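Local coordinates for protein 3-oxosteroid 1-dehydrogenase (Sterolibacterium denitrificans, PDB 7P18) that probably uses FAD to oxidise 3-oxosteroids, introducing a double bond at the delta-1 position of the steroid ring, at residues G414-L426 against I481-A493. Sequence-based numbering, arbitrary orientation.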
loop_
_atom_site.group_PDB
_atom_site.type_symbol
_atom_site.label_atom_id
_atom_site.label_comp_id
_atom_site.label_asym_id
_atom_site.label_seq_id
_atom_site.Cartn_x
_atom_site.Cartn_y
_atom_site.Cartn_z
ATOM N N GLY A 414 8.016 -5.984 26.125
ATOM C CA GLY A 414 7.259 -7.226 25.937
ATOM C C GLY A 414 6.004 -7.029 25.108
ATOM O O GLY A 414 5.250 -8.009 24.956
ATOM N N LYS A 415 5.766 -5.830 24.562
ATOM C CA LYS A 415 4.578 -5.584 23.685
ATOM C C LYS A 415 5.024 -5.191 22.259
ATOM O O LYS A 415 4.571 -5.849 21.291
ATOM C CB LYS A 415 3.709 -4.483 24.284
ATOM C CG LYS A 415 3.371 -4.639 25.764
ATOM C CD LYS A 415 2.503 -5.814 26.076
ATOM C CE LYS A 415 2.120 -5.863 27.547
ATOM N NZ LYS A 415 1.266 -7.040 27.791
ATOM N N VAL A 416 5.894 -4.184 22.147
ATOM C CA VAL A 416 6.449 -3.698 20.835
ATOM C C VAL A 416 7.877 -4.232 20.655
ATOM O O VAL A 416 8.297 -4.538 19.528
ATOM C CB VAL A 416 6.384 -2.171 20.776
ATOM C CG1 VAL A 416 7.151 -1.635 19.574
ATOM C CG2 VAL A 416 4.965 -1.659 20.797
ATOM N N TYR A 417 8.632 -4.424 21.737
ATOM C CA TYR A 417 10.006 -4.960 21.632
ATOM C C TYR A 417 10.333 -5.754 22.890
ATOM O O TYR A 417 9.773 -5.452 23.960
ATOM C CB TYR A 417 11.016 -3.818 21.403
ATOM C CG TYR A 417 11.140 -2.921 22.606
ATOM C CD1 TYR A 417 10.247 -1.894 22.831
ATOM C CD2 TYR A 417 12.081 -3.191 23.588
ATOM C CE1 TYR A 417 10.276 -1.144 23.995
ATOM C CE2 TYR A 417 12.143 -2.427 24.741
ATOM C CZ TYR A 417 11.228 -1.416 24.964
ATOM O OH TYR A 417 11.276 -0.667 26.127
ATOM N N TRP A 418 11.209 -6.745 22.730
ATOM C CA TRP A 418 11.844 -7.489 23.844
ATOM C C TRP A 418 13.323 -7.086 23.890
ATOM O O TRP A 418 13.905 -6.834 22.808
ATOM C CB TRP A 418 11.642 -8.987 23.659
ATOM C CG TRP A 418 10.218 -9.438 23.772
ATOM C CD1 TRP A 418 9.660 -10.142 24.809
ATOM C CD2 TRP A 418 9.176 -9.294 22.786
ATOM N NE1 TRP A 418 8.343 -10.411 24.550
ATOM C CE2 TRP A 418 8.003 -9.877 23.335
ATOM C CE3 TRP A 418 9.075 -8.664 21.538
ATOM C CZ2 TRP A 418 6.794 -9.903 22.644
ATOM C CZ3 TRP A 418 7.884 -8.708 20.849
ATOM C CH2 TRP A 418 6.750 -9.301 21.408
ATOM N N ARG A 419 13.896 -6.996 25.092
ATOM C CA ARG A 419 15.266 -6.463 25.314
ATOM C C ARG A 419 15.986 -7.411 26.272
ATOM O O ARG A 419 15.330 -7.964 27.176
ATOM C CB ARG A 419 15.169 -5.007 25.781
ATOM C CG ARG A 419 16.520 -4.340 26.002
ATOM C CD ARG A 419 16.417 -2.942 26.581
ATOM N NE ARG A 419 15.857 -3.062 27.925
ATOM C CZ ARG A 419 14.839 -2.382 28.419
ATOM N NH1 ARG A 419 14.238 -1.435 27.720
ATOM N NH2 ARG A 419 14.405 -2.661 29.635
ATOM N N ASP A 420 17.260 -7.685 25.997
ATOM C CA ASP A 420 18.089 -8.570 26.842
ATOM C C ASP A 420 19.569 -8.212 26.679
ATOM O O ASP A 420 19.988 -7.790 25.578
ATOM C CB ASP A 420 17.857 -10.040 26.530
ATOM C CG ASP A 420 18.162 -10.922 27.731
ATOM O OD1 ASP A 420 19.369 -11.048 28.070
ATOM O OD2 ASP A 420 17.200 -11.481 28.305
ATOM N N ASP A 421 20.333 -8.402 27.753
ATOM C CA ASP A 421 21.790 -8.142 27.757
ATOM C C ASP A 421 22.516 -9.169 26.906
ATOM O O ASP A 421 23.618 -8.843 26.410
ATOM C CB ASP A 421 22.323 -8.159 29.187
ATOM C CG ASP A 421 21.997 -6.908 29.960
ATOM O OD1 ASP A 421 21.717 -5.861 29.349
ATOM O OD2 ASP A 421 22.044 -6.992 31.202
ATOM N N THR A 422 21.963 -10.365 26.749
ATOM C CA THR A 422 22.570 -11.452 25.940
ATOM C C THR A 422 21.601 -11.934 24.857
ATOM O O THR A 422 20.352 -11.832 25.032
ATOM C CB THR A 422 23.030 -12.635 26.805
ATOM O OG1 THR A 422 21.903 -13.337 27.327
ATOM C CG2 THR A 422 23.929 -12.219 27.955
ATOM N N LEU A 423 22.158 -12.510 23.807
ATOM C CA LEU A 423 21.380 -13.181 22.736
ATOM C C LEU A 423 20.667 -14.415 23.282
ATOM O O LEU A 423 19.506 -14.594 22.970
ATOM C CB LEU A 423 22.296 -13.508 21.563
ATOM C CG LEU A 423 22.572 -12.308 20.663
ATOM C CD1 LEU A 423 23.762 -12.564 19.751
ATOM C CD2 LEU A 423 21.339 -11.921 19.865
ATOM N N GLU A 424 21.315 -15.199 24.140
ATOM C CA GLU A 424 20.678 -16.384 24.768
ATOM C C GLU A 424 19.465 -15.945 25.601
ATOM O O GLU A 424 18.423 -16.627 25.541
ATOM C CB GLU A 424 21.739 -17.076 25.617
ATOM C CG GLU A 424 21.306 -18.383 26.234
ATOM C CD GLU A 424 22.481 -19.107 26.888
ATOM O OE1 GLU A 424 23.606 -19.023 26.339
ATOM O OE2 GLU A 424 22.283 -19.748 27.946
ATOM N N GLY A 425 19.602 -14.862 26.361
ATOM C CA GLY A 425 18.523 -14.321 27.206
ATOM C C GLY A 425 17.328 -13.911 26.343
ATOM O O GLY A 425 16.203 -14.373 26.584
ATOM N N LEU A 426 17.602 -13.140 25.292
ATOM C CA LEU A 426 16.569 -12.695 24.310
ATOM C C LEU A 426 15.844 -13.898 23.699
ATOM O O LEU A 426 14.596 -13.869 23.690
ATOM C CB LEU A 426 17.264 -11.852 23.240
ATOM C CG LEU A 426 16.325 -11.123 22.289
ATOM C CD1 LEU A 426 15.508 -10.090 23.024
ATOM C CD2 LEU A 426 17.147 -10.480 21.178
ATOM N N ILE A 481 26.302 -7.625 14.425
ATOM C CA ILE A 481 25.396 -7.662 15.600
ATOM C C ILE A 481 26.259 -8.117 16.785
ATOM O O ILE A 481 26.698 -9.282 16.768
ATOM C CB ILE A 481 24.210 -8.601 15.337
ATOM C CG1 ILE A 481 23.347 -8.110 14.171
ATOM C CG2 ILE A 481 23.413 -8.770 16.625
ATOM C CD1 ILE A 481 22.436 -9.191 13.595
ATOM N N GLY A 482 26.565 -7.209 17.711
ATOM C CA GLY A 482 27.471 -7.553 18.832
ATOM C C GLY A 482 27.552 -6.527 19.952
ATOM O O GLY A 482 28.379 -6.749 20.856
ATOM N N LYS A 483 26.759 -5.462 19.960
ATOM C CA LYS A 483 26.788 -4.474 21.064
ATOM C C LYS A 483 25.475 -4.541 21.841
ATOM O O LYS A 483 24.427 -4.132 21.331
ATOM C CB LYS A 483 27.044 -3.071 20.524
ATOM C CG LYS A 483 26.950 -1.906 21.512
ATOM C CD LYS A 483 27.254 -0.611 20.783
ATOM C CE LYS A 483 26.735 0.665 21.416
ATOM N NZ LYS A 483 27.368 0.932 22.726
ATOM N N PRO A 484 25.514 -4.999 23.115
ATOM C CA PRO A 484 24.318 -5.062 23.952
ATOM C C PRO A 484 23.729 -3.689 24.209
ATOM O O PRO A 484 24.420 -2.671 24.097
ATOM C CB PRO A 484 24.793 -5.686 25.276
ATOM C CG PRO A 484 26.146 -6.288 24.992
ATOM C CD PRO A 484 26.700 -5.561 23.786
ATOM N N PRO A 485 22.433 -3.567 24.582
ATOM C CA PRO A 485 21.514 -4.693 24.669
ATOM C C PRO A 485 20.989 -5.137 23.288
ATOM O O PRO A 485 21.120 -4.373 22.322
ATOM C CB PRO A 485 20.387 -4.163 25.540
ATOM C CG PRO A 485 20.400 -2.687 25.372
ATOM C CD PRO A 485 21.809 -2.306 24.975
ATOM N N TYR A 486 20.442 -6.353 23.241
ATOM C CA TYR A 486 19.852 -6.999 22.043
ATOM C C TYR A 486 18.332 -6.845 22.100
ATOM O O TYR A 486 17.715 -6.893 23.203
ATOM C CB TYR A 486 20.272 -8.452 21.957
ATOM C CG TYR A 486 21.766 -8.576 21.860
ATOM C CD1 TYR A 486 22.433 -8.300 20.680
ATOM C CD2 TYR A 486 22.526 -8.909 22.978
ATOM C CE1 TYR A 486 23.817 -8.433 20.593
ATOM C CE2 TYR A 486 23.900 -9.049 22.902
ATOM C CZ TYR A 486 24.552 -8.790 21.710
ATOM O OH TYR A 486 25.919 -8.872 21.627
ATOM N N TYR A 487 17.738 -6.659 20.917
ATOM C CA TYR A 487 16.293 -6.369 20.774
ATOM C C TYR A 487 15.671 -7.393 19.839
ATOM O O TYR A 487 16.330 -7.857 18.890
ATOM C CB TYR A 487 16.045 -4.965 20.233
ATOM C CG TYR A 487 16.406 -3.877 21.195
ATOM C CD1 TYR A 487 17.718 -3.434 21.326
ATOM C CD2 TYR A 487 15.442 -3.303 21.991
ATOM C CE1 TYR A 487 18.028 -2.420 22.217
ATOM C CE2 TYR A 487 15.738 -2.280 22.876
ATOM C CZ TYR A 487 17.048 -1.848 22.989
ATOM O OH TYR A 487 17.360 -0.854 23.861
ATOM N N ALA A 488 14.421 -7.750 20.128
ATOM C CA ALA A 488 13.591 -8.565 19.222
ATOM C C ALA A 488 12.290 -7.819 19.002
ATOM O O ALA A 488 11.786 -7.182 19.925
ATOM C CB ALA A 488 13.331 -9.957 19.734
ATOM N N MET A 489 11.761 -7.971 17.793
ATOM C CA MET A 489 10.406 -7.506 17.449
ATOM C C MET A 489 9.694 -8.664 16.728
ATOM O O MET A 489 10.347 -9.504 16.070
ATOM C CB MET A 489 10.453 -6.234 16.608
ATOM C CG MET A 489 11.033 -5.073 17.409
ATOM S SD MET A 489 11.230 -3.567 16.433
ATOM C CE MET A 489 9.539 -2.975 16.336
ATOM N N ARG A 490 8.415 -8.785 17.020
ATOM C CA ARG A 490 7.546 -9.842 16.471
ATOM C C ARG A 490 6.998 -9.364 15.125
ATOM O O ARG A 490 6.211 -8.409 15.104
ATOM C CB ARG A 490 6.411 -10.147 17.451
ATOM C CG ARG A 490 5.437 -11.201 16.928
ATOM C CD ARG A 490 4.178 -11.323 17.792
ATOM N NE ARG A 490 3.724 -10.038 18.287
ATOM C CZ ARG A 490 3.417 -9.751 19.557
ATOM N NH1 ARG A 490 3.293 -10.717 20.456
ATOM N NH2 ARG A 490 3.166 -8.493 19.885
ATOM N N VAL A 491 7.384 -10.047 14.069
ATOM C CA VAL A 491 6.939 -9.729 12.690
ATOM C C VAL A 491 5.766 -10.661 12.321
ATOM O O VAL A 491 5.961 -11.872 12.065
ATOM C CB VAL A 491 8.132 -9.814 11.727
ATOM C CG1 VAL A 491 7.659 -9.559 10.350
ATOM C CG2 VAL A 491 9.196 -8.772 12.067
ATOM N N ASP A 492 4.587 -10.083 12.263
ATOM C CA ASP A 492 3.368 -10.821 11.860
ATOM C C ASP A 492 3.268 -10.865 10.332
ATOM O O ASP A 492 3.818 -9.949 9.651
ATOM C CB ASP A 492 2.140 -10.160 12.480
ATOM C CG ASP A 492 1.960 -10.512 13.952
ATOM O OD1 ASP A 492 2.096 -11.687 14.258
ATOM O OD2 ASP A 492 1.702 -9.574 14.753
ATOM N N ALA A 493 2.588 -11.864 9.788
ATOM C CA ALA A 493 2.288 -11.899 8.323
ATOM C C ALA A 493 1.141 -10.941 8.066
ATOM O O ALA A 493 -0.016 -11.421 7.966
ATOM C CB ALA A 493 1.945 -13.314 7.890
HETATM O O HOH W 1 3.080 -9.134 22.598
HETATM O O HOH W 2 4.491 -5.899 18.681
HETATM O O HOH W 3 7.129 -6.386 17.906
#
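Trp418 and Ala488 exchange two backbone hydrogen bonds, the straighter from Trp418 N to Ala488 O (2.9 Å), and Asp420 and Tyr486 repeat the exchange, with Tyr486 N 2.8 Å from Asp420 O. Arg419 and Tyr487 form the non-hydrogen-bonded pair between them. Past the paired residues, water continues the link: one molecule accepts from Arg490 N and donates to Val416 O. The strand axes run nearly antiparallel, so the short strand 418-420 is an antiparallel addition to the long strand 486-502, which also pairs with strand 383-387; this contact lies away from the steroid and FAD sites. Directly after strand 418-420 the chain turns into a helix: Asp420 OD1 accepts from Thr422 N with its anti lone pair, an Asx turn, and Thr422 N-caps the helix by accepting from Gly425 N. That turn brings Leu423 over the Tyr486 ring, its CG 3.9 Å from the centroid and 4° off the normal, a centred CH-pi contact, while Pro484 CA lies over the rim of the opposite face. Replacing Tyr486 by alanine would remove the ring and probably leave Leu423 CG and CD2 facing a gap. Leu426 CD2 packs 3.8 Å from Tyr486 CB. On the sheet face opposite Tyr486, Arg419 has CG anti to its backbone N (chi1 -178°), which lays CG over the Tyr487 ring face before the chain bends at chi3; Asp408 receives both the Arg419 guanidinium, as a salt bridge, and the Tyr487 hydroxyl. Trp418, on the same face as Tyr486 and Ala488, presents its CH2 edge to a face of the Arg490 guanidinium, 3.8 Å from CZ, with the planes 87° apart.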